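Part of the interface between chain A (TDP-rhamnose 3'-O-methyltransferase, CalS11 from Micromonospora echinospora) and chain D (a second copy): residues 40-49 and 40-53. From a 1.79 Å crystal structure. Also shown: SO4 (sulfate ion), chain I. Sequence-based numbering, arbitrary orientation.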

# COMPACT_ATOMS: atom_id res chain seq x y z
N LEU A 40 -27.36 36.53 2.58
CA LEU A 40 -26.26 36.53 1.62
C LEU A 40 -25.08 35.73 2.13
O LEU A 40 -24.42 35.05 1.33
CB LEU A 40 -25.83 37.95 1.29
CG LEU A 40 -26.85 38.79 0.52
CD1 LEU A 40 -26.42 40.24 0.48
CD2 LEU A 40 -27.01 38.26 -0.90
N VAL A 41 -24.76 35.81 3.42
CA VAL A 41 -23.59 35.10 3.93
C VAL A 41 -23.82 33.59 4.02
O VAL A 41 -22.92 32.84 4.41
CB VAL A 41 -23.14 35.63 5.30
CG1 VAL A 41 -22.67 37.06 5.17
CG2 VAL A 41 -24.24 35.49 6.34
N ASN A 42 -25.04 33.16 3.70
CA ASN A 42 -25.36 31.75 3.56
C ASN A 42 -25.31 31.29 2.10
O ASN A 42 -25.61 30.13 1.82
CB ASN A 42 -26.75 31.45 4.14
CG ASN A 42 -26.79 31.70 5.66
OD1 ASN A 42 -25.77 31.59 6.33
ND2 ASN A 42 -27.97 32.06 6.18
N ASN A 43 -24.98 32.19 1.17
CA ASN A 43 -25.03 31.89 -0.26
C ASN A 43 -23.85 32.47 -1.01
O ASN A 43 -23.95 32.73 -2.22
CB ASN A 43 -26.34 32.42 -0.86
CG ASN A 43 -27.50 31.61 -0.41
OD1 ASN A 43 -27.72 30.54 -0.93
ND2 ASN A 43 -28.19 32.07 0.62
N LEU A 44 -22.73 32.67 -0.33
CA LEU A 44 -21.59 33.29 -0.98
C LEU A 44 -21.03 32.47 -2.14
O LEU A 44 -20.46 33.07 -3.06
CB LEU A 44 -20.49 33.57 0.06
CG LEU A 44 -20.95 34.46 1.21
CD1 LEU A 44 -19.89 34.48 2.31
CD2 LEU A 44 -21.24 35.87 0.72
N PRO A 45 -21.15 31.14 -2.18
CA PRO A 45 -20.70 30.41 -3.38
C PRO A 45 -21.39 30.82 -4.65
O PRO A 45 -20.86 30.54 -5.73
CB PRO A 45 -20.98 28.93 -3.03
CG PRO A 45 -20.85 28.89 -1.52
CD PRO A 45 -21.47 30.22 -1.07
N LEU A 46 -22.56 31.49 -4.59
CA LEU A 46 -23.17 31.98 -5.82
C LEU A 46 -22.24 32.96 -6.53
O LEU A 46 -22.25 33.03 -7.77
CB LEU A 46 -24.51 32.65 -5.53
CG LEU A 46 -25.68 31.75 -5.17
CD1 LEU A 46 -26.85 32.64 -4.82
CD2 LEU A 46 -26.02 30.82 -6.30
N PHE A 47 -21.41 33.66 -5.78
CA PHE A 47 -20.60 34.76 -6.29
C PHE A 47 -19.11 34.47 -6.29
O PHE A 47 -18.31 35.35 -6.66
CB PHE A 47 -20.92 36.02 -5.47
CG PHE A 47 -22.43 36.22 -5.26
CD1 PHE A 47 -23.24 36.65 -6.29
CD2 PHE A 47 -23.02 35.95 -4.04
CE1 PHE A 47 -24.59 36.81 -6.10
CE2 PHE A 47 -24.38 36.11 -3.85
CZ PHE A 47 -25.16 36.54 -4.88
N LEU A 48 -18.72 33.26 -5.91
CA LEU A 48 -17.33 32.80 -5.80
C LEU A 48 -16.94 32.05 -7.06
O LEU A 48 -17.22 30.85 -7.19
CB LEU A 48 -17.19 31.89 -4.58
CG LEU A 48 -15.78 31.37 -4.20
CD1 LEU A 48 -14.95 32.49 -3.65
CD2 LEU A 48 -15.87 30.25 -3.20
N ARG A 49 -16.27 32.73 -7.99
CA ARG A 49 -15.92 32.14 -9.28
C ARG A 49 -14.72 31.22 -9.16
O ARG A 49 -14.00 31.22 -8.17
CB ARG A 49 -15.61 33.24 -10.29
CG ARG A 49 -14.34 34.03 -9.95
CD ARG A 49 -14.25 35.26 -10.81
NE ARG A 49 -12.98 35.92 -10.63
CZ ARG A 49 -12.71 36.80 -9.68
NH1 ARG A 49 -13.64 37.14 -8.79
NH2 ARG A 49 -11.50 37.35 -9.60
S SO4 I . -27.57 24.33 6.16
O1 SO4 I . -28.29 23.28 5.44
O2 SO4 I . -26.16 24.31 5.76
O3 SO4 I . -28.08 25.65 5.81
O4 SO4 I . -27.72 24.11 7.59
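Chain D (40-53) LVNNLPLFLRRHQM

Chain D is a second copy of chain A, and the two stretches pair in opposite directions about a near-twofold arrangement. The CA of D:Val41 lies 6.4 Å from the CA of A:Phe47, the two D:Leu44 and A:Leu44 CA atoms are 6.7 Å apart, and the CA of D:Phe47 is 6.4 Å from the CA of A:Val41.

D:Leu40 is out of reach of chain A. Its O accepts a backbone hydrogen bond from D:Asn43 N (2.9 Å), which tightens the turn. D:Val41 points toward chain A, and its CB is 3.9 Å from A:Phe47 O. Water 3 accepts from A:Arg49 N and donates to both A:Phe47 O and D:Val41 O, so it ties the two backbones together. D:Asn42 OD1 accepts from A:Arg49 NH1 and NH2, both at 2.8 Å, at the edge of the guanidinium. D:Asn43 points away.

Residues D:Leu44 to D:Leu46 form a 3-10 segment. D:Leu44 sits at the centre, with chi1 m and chi2 t. Its CD2 is 4.3 Å from A:Leu44 CD2, and its CD1 packs 3.9 Å from A:Phe47 CB and 4.2 Å from A:Leu48 CB. D:Leu46 makes no contact.

D:Phe47 starts toward chain A, but its ring leads away. Its CB is 4.0 Å from A:Leu44 CD1, while its O receives a hydrogen bond from water 1, which also donates to A:Val41 O. D:Leu48 CB lies 4.1 Å from A:Leu44 CD1.

D:Arg49 is the N-cap residue. Its NH1 and NH2 donate to A:Asn42 OD1 at 2.8 and 2.9 Å, repeating the earlier pairing with the chains exchanged. The helix then begins. D:His51 NE2 donates to sulfate O4 (3.0 Å). D:Gln52 points toward chain A, its CG 3.7 Å from A:Val41 O. D:Met53 is out of reach.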

# COMPACT_ATOMS: atom_id res chain seq x y z
N LEU D 40 -15.06 43.09 -3.74
CA LEU D 40 -15.75 42.25 -2.76
C LEU D 40 -15.75 40.79 -3.19
O LEU D 40 -15.52 39.90 -2.36
CB LEU D 40 -17.20 42.70 -2.52
CG LEU D 40 -17.47 43.90 -1.62
CD1 LEU D 40 -18.99 44.18 -1.58
CD2 LEU D 40 -16.96 43.68 -0.22
N VAL D 41 -16.02 40.51 -4.46
CA VAL D 41 -16.10 39.12 -4.89
C VAL D 41 -14.72 38.45 -4.98
O VAL D 41 -14.62 37.28 -5.35
CB VAL D 41 -16.84 38.95 -6.23
CG1 VAL D 41 -18.29 39.45 -6.10
CG2 VAL D 41 -16.08 39.64 -7.35
N ASN D 42 -13.66 39.20 -4.65
CA ASN D 42 -12.33 38.63 -4.50
C ASN D 42 -11.97 38.37 -3.04
O ASN D 42 -10.85 37.94 -2.76
CB ASN D 42 -11.28 39.57 -5.11
CG ASN D 42 -11.44 39.72 -6.62
OD1 ASN D 42 -11.94 38.81 -7.29
ND2 ASN D 42 -11.04 40.87 -7.16
N ASN D 43 -12.89 38.63 -2.11
CA ASN D 43 -12.62 38.53 -0.69
C ASN D 43 -13.76 37.88 0.07
O ASN D 43 -13.90 38.08 1.27
CB ASN D 43 -12.33 39.92 -0.15
CG ASN D 43 -10.99 40.41 -0.64
OD1 ASN D 43 -9.95 39.98 -0.14
ND2 ASN D 43 -10.99 41.26 -1.65
N LEU D 44 -14.59 37.10 -0.61
CA LEU D 44 -15.75 36.51 0.05
C LEU D 44 -15.38 35.60 1.22
O LEU D 44 -16.18 35.52 2.17
CB LEU D 44 -16.61 35.77 -0.98
CG LEU D 44 -17.10 36.64 -2.14
CD1 LEU D 44 -17.76 35.78 -3.25
CD2 LEU D 44 -18.08 37.66 -1.62
N PRO D 45 -14.23 34.92 1.24
CA PRO D 45 -13.89 34.11 2.43
C PRO D 45 -13.81 34.90 3.72
O PRO D 45 -13.90 34.30 4.80
CB PRO D 45 -12.54 33.49 2.06
CG PRO D 45 -12.62 33.34 0.58
CD PRO D 45 -13.34 34.61 0.12
N LEU D 46 -13.68 36.22 3.65
CA LEU D 46 -13.76 37.00 4.88
C LEU D 46 -15.07 36.77 5.61
O LEU D 46 -15.14 36.91 6.84
CB LEU D 46 -13.63 38.48 4.57
CG LEU D 46 -12.23 38.98 4.19
CD1 LEU D 46 -12.31 40.47 3.84
CD2 LEU D 46 -11.26 38.75 5.35
N PHE D 47 -16.12 36.44 4.87
CA PHE D 47 -17.48 36.42 5.40
C PHE D 47 -18.09 35.03 5.37
O PHE D 47 -19.29 34.89 5.67
CB PHE D 47 -18.34 37.40 4.60
CG PHE D 47 -17.66 38.73 4.34
CD1 PHE D 47 -17.51 39.66 5.36
CD2 PHE D 47 -17.14 39.02 3.09
CE1 PHE D 47 -16.85 40.87 5.12
CE2 PHE D 47 -16.51 40.24 2.84
CZ PHE D 47 -16.36 41.16 3.84
N LEU D 48 -17.28 34.02 5.03
CA LEU D 48 -17.68 32.62 4.90
C LEU D 48 -17.30 31.90 6.20
O LEU D 48 -16.15 31.51 6.39
CB LEU D 48 -16.99 31.99 3.69
CG LEU D 48 -17.36 30.55 3.38
CD1 LEU D 48 -18.77 30.46 2.92
CD2 LEU D 48 -16.42 29.96 2.34
N ARG D 49 -18.27 31.77 7.10
CA ARG D 49 -17.99 31.20 8.41
C ARG D 49 -17.88 29.67 8.34
O ARG D 49 -18.26 29.03 7.35
CB ARG D 49 -19.07 31.59 9.40
CG ARG D 49 -20.43 30.93 9.13
CD ARG D 49 -21.53 31.64 9.90
NE ARG D 49 -22.82 30.98 9.79
CZ ARG D 49 -23.67 31.15 8.79
NH1 ARG D 49 -23.37 31.96 7.79
NH2 ARG D 49 -24.84 30.49 8.79
N ARG D 50 -17.37 29.09 9.44
CA ARG D 50 -17.16 27.65 9.57
C ARG D 50 -18.30 26.83 8.97
O ARG D 50 -18.08 25.93 8.14
CB ARG D 50 -16.99 27.28 11.06
CG ARG D 50 -16.78 25.75 11.30
CD ARG D 50 -16.97 25.33 12.78
NE ARG D 50 -18.26 25.77 13.28
CZ ARG D 50 -19.41 25.14 13.00
NH1 ARG D 50 -19.42 24.03 12.27
NH2 ARG D 50 -20.55 25.63 13.44
N HIS D 51 -19.52 27.09 9.44
CA HIS D 51 -20.66 26.26 9.05
C HIS D 51 -20.82 26.22 7.54
O HIS D 51 -21.05 25.16 6.94
CB HIS D 51 -21.94 26.77 9.70
CG HIS D 51 -23.16 25.96 9.33
ND1 HIS D 51 -23.35 24.67 9.78
CD2 HIS D 51 -24.21 26.25 8.53
CE1 HIS D 51 -24.48 24.20 9.27
NE2 HIS D 51 -25.02 25.14 8.51
N GLN D 52 -20.69 27.37 6.89
CA GLN D 52 -20.85 27.43 5.44
C GLN D 52 -19.61 26.93 4.71
O GLN D 52 -19.71 26.31 3.64
CB GLN D 52 -21.21 28.86 5.03
CG GLN D 52 -22.58 29.31 5.59
CD GLN D 52 -23.74 28.50 5.02
OE1 GLN D 52 -23.60 27.86 3.97
NE2 GLN D 52 -24.89 28.51 5.71
N MET D 53 -18.43 27.22 5.24
CA MET D 53 -17.21 26.63 4.71
C MET D 53 -17.30 25.11 4.69
O MET D 53 -16.87 24.46 3.72
CB MET D 53 -16.02 27.09 5.54
CG MET D 53 -14.66 26.41 5.22
SD MET D 53 -14.07 26.82 3.56
CE MET D 53 -13.17 28.35 3.88
O HOH W 1 -20.89 32.96 6.32
O HOH W 2 -22.62 29.02 1.57
O HOH W 3 -15.71 35.64 -7.27